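Local coordinates for protein putative cyclohexadienyl dehydrogenase and ADH prephenate dehydrogenase (Rhizobium meliloti, PDB 4WJI) that probably catalyses the oxidative decarboxylation of prephenate to 4-hydroxyphenylpyruvate in tyrosine biosynthesis, and binds NADP and tyrosine, at residues A[151-155]-A[156-160]; A[173-176]-A[177-181]. One frame throughout, in Å; residues are numbered along the deposited sequence.

Interaction 1: residues A[151-155]-A[156-160]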
loop_
_atom_site.group_PDB
_atom_site.type_symbol
_atom_site.label_atom_id
_atom_site.label_comp_id
_atom_site.label_asym_id
_atom_site.label_seq_id
_atom_site.Cartn_x
_atom_site.Cartn_y
_atom_site.Cartn_z
ATOM N N ALA A 151 -11.148 33.739 -5.244
ATOM C CA ALA A 151 -12.253 34.517 -5.778
ATOM C C ALA A 151 -11.713 35.710 -6.555
ATOM O O ALA A 151 -10.817 36.368 -6.102
ATOM C CB ALA A 151 -13.104 35.008 -4.612
ATOM N N GLY A 152 -12.258 35.964 -7.731
ATOM C CA GLY A 152 -11.867 37.087 -8.562
ATOM C C GLY A 152 -10.666 36.820 -9.466
ATOM O O GLY A 152 -10.247 37.688 -10.174
ATOM N N THR A 153 -10.147 35.596 -9.455
ATOM C CA THR A 153 -9.065 35.247 -10.390
ATOM C C THR A 153 -9.587 35.316 -11.836
ATOM O O THR A 153 -10.708 34.912 -12.118
ATOM C CB THR A 153 -8.504 33.849 -10.085
ATOM O OG1 THR A 153 -8.121 33.759 -8.710
ATOM C CG2 THR A 153 -7.294 33.576 -10.959
ATOM N N ASP A 154 -8.753 35.849 -12.725
ATOM C CA ASP A 154 -8.991 35.946 -14.170
ATOM C C ASP A 154 -9.422 34.611 -14.758
ATOM O O ASP A 154 -8.693 33.627 -14.678
ATOM C CB ASP A 154 -7.692 36.465 -14.853
ATOM C CG ASP A 154 -7.851 36.710 -16.356
ATOM O OD1 ASP A 154 -8.157 35.772 -17.085
ATOM O OD2 ASP A 154 -7.662 37.858 -16.835
ATOM N N GLU A 155 -10.598 34.555 -15.375
ATOM C CA GLU A 155 -11.155 33.268 -15.805
ATOM C C GLU A 155 -10.437 32.746 -17.023
ATOM O O GLU A 155 -10.396 31.521 -17.248
ATOM C CB GLU A 155 -12.704 33.306 -15.991
ATOM C CG GLU A 155 -13.488 33.417 -14.667
ATOM C CD GLU A 155 -13.416 32.202 -13.722
ATOM O OE1 GLU A 155 -13.290 31.040 -14.189
ATOM O OE2 GLU A 155 -13.523 32.409 -12.483
ATOM N N GLU A 156 -9.816 33.637 -17.795
ATOM C CA GLU A 156 -9.041 33.185 -18.940
ATOM C C GLU A 156 -7.749 32.509 -18.474
ATOM O O GLU A 156 -7.367 31.490 -19.048
ATOM C CB GLU A 156 -8.757 34.305 -19.928
ATOM C CG GLU A 156 -8.362 33.800 -21.321
ATOM C CD GLU A 156 -6.910 34.000 -21.657
ATOM O OE1 GLU A 156 -6.205 34.675 -20.876
ATOM O OE2 GLU A 156 -6.480 33.492 -22.720
ATOM N N ALA A 157 -7.114 33.041 -17.447
ATOM C CA ALA A 157 -5.938 32.405 -16.855
ATOM C C ALA A 157 -6.285 30.985 -16.337
ATOM O O ALA A 157 -5.557 30.018 -16.592
ATOM C CB ALA A 157 -5.345 33.295 -15.749
ATOM N N VAL A 158 -7.420 30.861 -15.656
ATOM C CA VAL A 158 -7.841 29.563 -15.130
ATOM C C VAL A 158 -8.064 28.600 -16.319
ATOM O O VAL A 158 -7.627 27.482 -16.290
ATOM C CB VAL A 158 -9.099 29.667 -14.227
ATOM C CG1 VAL A 158 -9.475 28.322 -13.731
ATOM C CG2 VAL A 158 -8.849 30.594 -13.051
ATOM N N ALA A 159 -8.760 29.042 -17.356
ATOM C CA ALA A 159 -8.995 28.225 -18.537
ATOM C C ALA A 159 -7.709 27.784 -19.210
ATOM O O ALA A 159 -7.621 26.653 -19.677
ATOM C CB ALA A 159 -9.862 28.982 -19.542
ATOM N N ARG A 160 -6.707 28.656 -19.286
ATOM C CA ARG A 160 -5.438 28.239 -19.890
ATOM C C ARG A 160 -4.724 27.158 -19.071
ATOM O O ARG A 160 -4.111 26.244 -19.633
ATOM C CB ARG A 160 -4.496 29.416 -20.109
ATOM C CG ARG A 160 -4.974 30.398 -21.173
ATOM C CD ARG A 160 -3.992 31.541 -21.342
ATOM N NE ARG A 160 -2.814 31.139 -22.126
ATOM C CZ ARG A 160 -1.759 31.939 -22.345
ATOM N NH1 ARG A 160 -1.696 33.115 -21.732
ATOM N NH2 ARG A 160 -0.748 31.545 -23.125
#

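Interaction 2: residues A[173-176]-A[177-181]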
loop_
_atom_site.group_PDB
_atom_site.type_symbol
_atom_site.label_atom_id
_atom_site.label_comp_id
_atom_site.label_asym_id
_atom_site.label_seq_id
_atom_site.Cartn_x
_atom_site.Cartn_y
_atom_site.Cartn_z
ATOM N N ASP A 173 -10.522 19.456 -11.788
ATOM C CA ASP A 173 -11.598 19.932 -10.933
ATOM C C ASP A 173 -11.145 21.213 -10.259
ATOM O O ASP A 173 -9.996 21.385 -9.996
ATOM C CB ASP A 173 -11.877 18.956 -9.794
ATOM C CG ASP A 173 -12.905 17.934 -10.119
ATOM O OD1 ASP A 173 -13.725 18.173 -10.980
ATOM O OD2 ASP A 173 -12.886 16.842 -9.490
ATOM N N GLU A 174 -12.073 22.091 -9.961
ATOM C CA GLU A 174 -11.801 23.307 -9.201
ATOM C C GLU A 174 -12.488 23.234 -7.858
ATOM O O GLU A 174 -13.617 22.777 -7.783
ATOM C CB GLU A 174 -12.327 24.528 -9.953
ATOM C CG GLU A 174 -11.764 24.652 -11.350
ATOM C CD GLU A 174 -12.331 25.822 -12.146
ATOM O OE1 GLU A 174 -12.651 26.882 -11.562
ATOM O OE2 GLU A 174 -12.401 25.665 -13.372
HETATM N N MSE A 175 -11.821 23.695 -6.820
HETATM C CA MSE A 175 -12.433 23.785 -5.505
HETATM C C MSE A 175 -11.817 24.857 -4.662
HETATM O O MSE A 175 -10.793 25.397 -4.976
HETATM C CB MSE A 175 -12.490 22.455 -4.741
HETATM C CG MSE A 175 -11.101 21.983 -4.375
HETATM SE SE MSE A 175 -11.115 20.103 -3.699
HETATM C CE MSE A 175 -11.639 19.188 -5.322
ATOM N N ASP A 176 -12.483 25.157 -3.559
ATOM C CA ASP A 176 -11.974 26.094 -2.573
ATOM C C ASP A 176 -10.736 25.499 -1.879
ATOM O O ASP A 176 -10.681 24.304 -1.634
ATOM C CB ASP A 176 -13.114 26.431 -1.568
ATOM C CG ASP A 176 -12.635 26.739 -0.131
ATOM O OD1 ASP A 176 -12.191 27.881 0.185
ATOM O OD2 ASP A 176 -12.769 25.842 0.721
ATOM N N PRO A 177 -9.766 26.365 -1.508
ATOM C CA PRO A 177 -8.560 25.795 -0.861
ATOM C C PRO A 177 -8.797 25.078 0.461
ATOM O O PRO A 177 -8.105 24.082 0.729
ATOM C CB PRO A 177 -7.662 27.004 -0.606
ATOM C CG PRO A 177 -8.148 28.079 -1.461
ATOM C CD PRO A 177 -9.594 27.822 -1.772
ATOM N N LYS A 178 -9.699 25.572 1.321
ATOM C CA LYS A 178 -9.954 24.880 2.578
ATOM C C LYS A 178 -10.560 23.517 2.343
ATOM O O LYS A 178 -10.217 22.566 3.052
ATOM C CB LYS A 178 -10.829 25.706 3.523
ATOM C CG LYS A 178 -10.066 26.905 4.075
ATOM C CD LYS A 178 -10.647 27.455 5.366
ATOM C CE LYS A 178 -9.743 28.540 5.957
ATOM N NZ LYS A 178 -9.407 29.641 5.008
ATOM N N HIS A 179 -11.475 23.410 1.375
ATOM C CA HIS A 179 -12.042 22.098 1.055
ATOM C C HIS A 179 -10.976 21.157 0.507
ATOM O O HIS A 179 -10.902 19.978 0.903
ATOM C CB HIS A 179 -13.217 22.210 0.113
ATOM C CG HIS A 179 -13.926 20.921 -0.138
ATOM N ND1 HIS A 179 -14.562 20.211 0.851
ATOM C CD2 HIS A 179 -14.063 20.195 -1.268
ATOM C CE1 HIS A 179 -15.077 19.109 0.337
ATOM N NE2 HIS A 179 -14.789 19.078 -0.950
ATOM N N HIS A 180 -10.118 21.663 -0.388
ATOM C CA HIS A 180 -8.956 20.875 -0.851
ATOM C C HIS A 180 -8.166 20.284 0.297
ATOM O O HIS A 180 -7.810 19.115 0.300
ATOM C CB HIS A 180 -8.051 21.697 -1.759
ATOM C CG HIS A 180 -6.712 21.055 -2.026
ATOM N ND1 HIS A 180 -5.697 21.051 -1.111
ATOM C CD2 HIS A 180 -6.253 20.366 -3.100
ATOM C CE1 HIS A 180 -4.655 20.391 -1.611
ATOM N NE2 HIS A 180 -4.975 19.954 -2.809
ATOM N N ASP A 181 -7.836 21.115 1.276
ATOM C CA ASP A 181 -7.004 20.711 2.364
ATOM C C ASP A 181 -7.677 19.645 3.267
ATOM O O ASP A 181 -6.993 18.738 3.757
ATOM C CB ASP A 181 -6.491 21.930 3.149
ATOM C CG ASP A 181 -5.442 22.778 2.343
ATOM O OD1 ASP A 181 -4.958 22.334 1.260
ATOM O OD2 ASP A 181 -5.101 23.906 2.820
#

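Interaction 1: residues A[151-155]-A[156-160]
Asp154 turns its carboxylate onto the backbone amides of Glu156 and Ala157, at the start of helix 155-167. Asp154 OD1 accepts from Ala157 N at 2.9 Å. The N-H...O angle is 157°. The amide comes to the anti side of the oxygen, 34° out of the carboxylate plane. A second, weak bond reaches the same oxygen from Glu156 N. CG lies anti to the backbone N (chi1 -176°), which swings the carboxylate alongside the opening turn. This is an N-cap: the aspartate binds N-H groups that have no earlier helical carbonyl to pair with. Its negative charge at the start of the helix probably suits the helix dipole. With alanine in place of Asp154, the amides of Ala157 and Glu156 would probably lose their capping acceptor, and the first turn would be prone to fray.

The main chain carries on from the cap. Val158 N bonds to Asp154 O at 3.2 Å, and Ala159 N bonds to Glu155 O at 3.0 Å. Before the cap, Thr153 adds a nonpolar touch. Thr153 CG2 meets Val158 CG2 at 4.0 Å, the two side chains crossing at about a right angle, while Thr153 OG1 bonds back to Pro150 O. Farther out, strand 117-123 backs this turn: Thr153 rests on Val119, and both Asp154 and Ala157 touch His117.

Interaction 2: residues A[173-176]-A[177-181]
A strand-to-helix turn with an aspartate N-cap joins strand 171-174 to the long helix 177-203. Asp176 is the cap. Asp176 OD2 accepts from His179 N at 2.8 Å, with an N-H...O angle of 152°. The amide approaches from above the carboxylate plane, 41° out of it. The other oxygen, Asp176 OD1, lies 3.3 Å from Pro177 CD, beside the proline ring. Proline suits the first helical position, since it has no amide hydrogen to be capped. Asp176 O takes His180 N at 3.0 Å.

Met175, a selenomethionine, packs against the same turn. Its CG sits between the backbone N and the carbonyl carbon (chi1 67°), and from there the chain reaches the helix. Met175 SE lies 3.7 Å from His180 CA and 3.8 Å from His179 CD2, approaching the His179 ring obliquely. His179 NE2 bonds to Glu212 of the second subunit, and Tyr216 of the second subunit packs on Met175. The partners of His180 lie in its own chain. His180 ND1 gives a hydrogen bond to Asp181 OD1 at 2.8 Å, with the oxygen close to the ring plane, and His180 NE2 bonds to His122 of the tyrosine pocket. Asp181 is itself held by the backbone amides of Lys101 and Gly102. His180 is thus a second-shell residue, linked through His122 to the tyrosine site. The whole is a capped helix start at the passage from the Rossmann-type nucleotide-binding domain to the helical dimerization domain.

Overall arrangement
Interaction 1 comes first along the chain, at the start of helix 155-167. Interaction 2 follows, where strand 171-174 passes into helix 177-203. The helix of the first and the strand of the second are consecutive elements. The centres are 15 Å apart, and the two sites touch where Val158 CG1 packs on Glu174 OE2 at 4.0 Å. Strand 171-174 is the outermost strand at its end of the chain's mixed sheet, next to 144-147. Residues 151-160 lie away from the annotated sites. In interaction 2 the side chain of His180 is about 7 Å from bound tyrosine. The turn after the edge strand thus carries contacts both to the second subunit and, through His180, toward the tyrosine site.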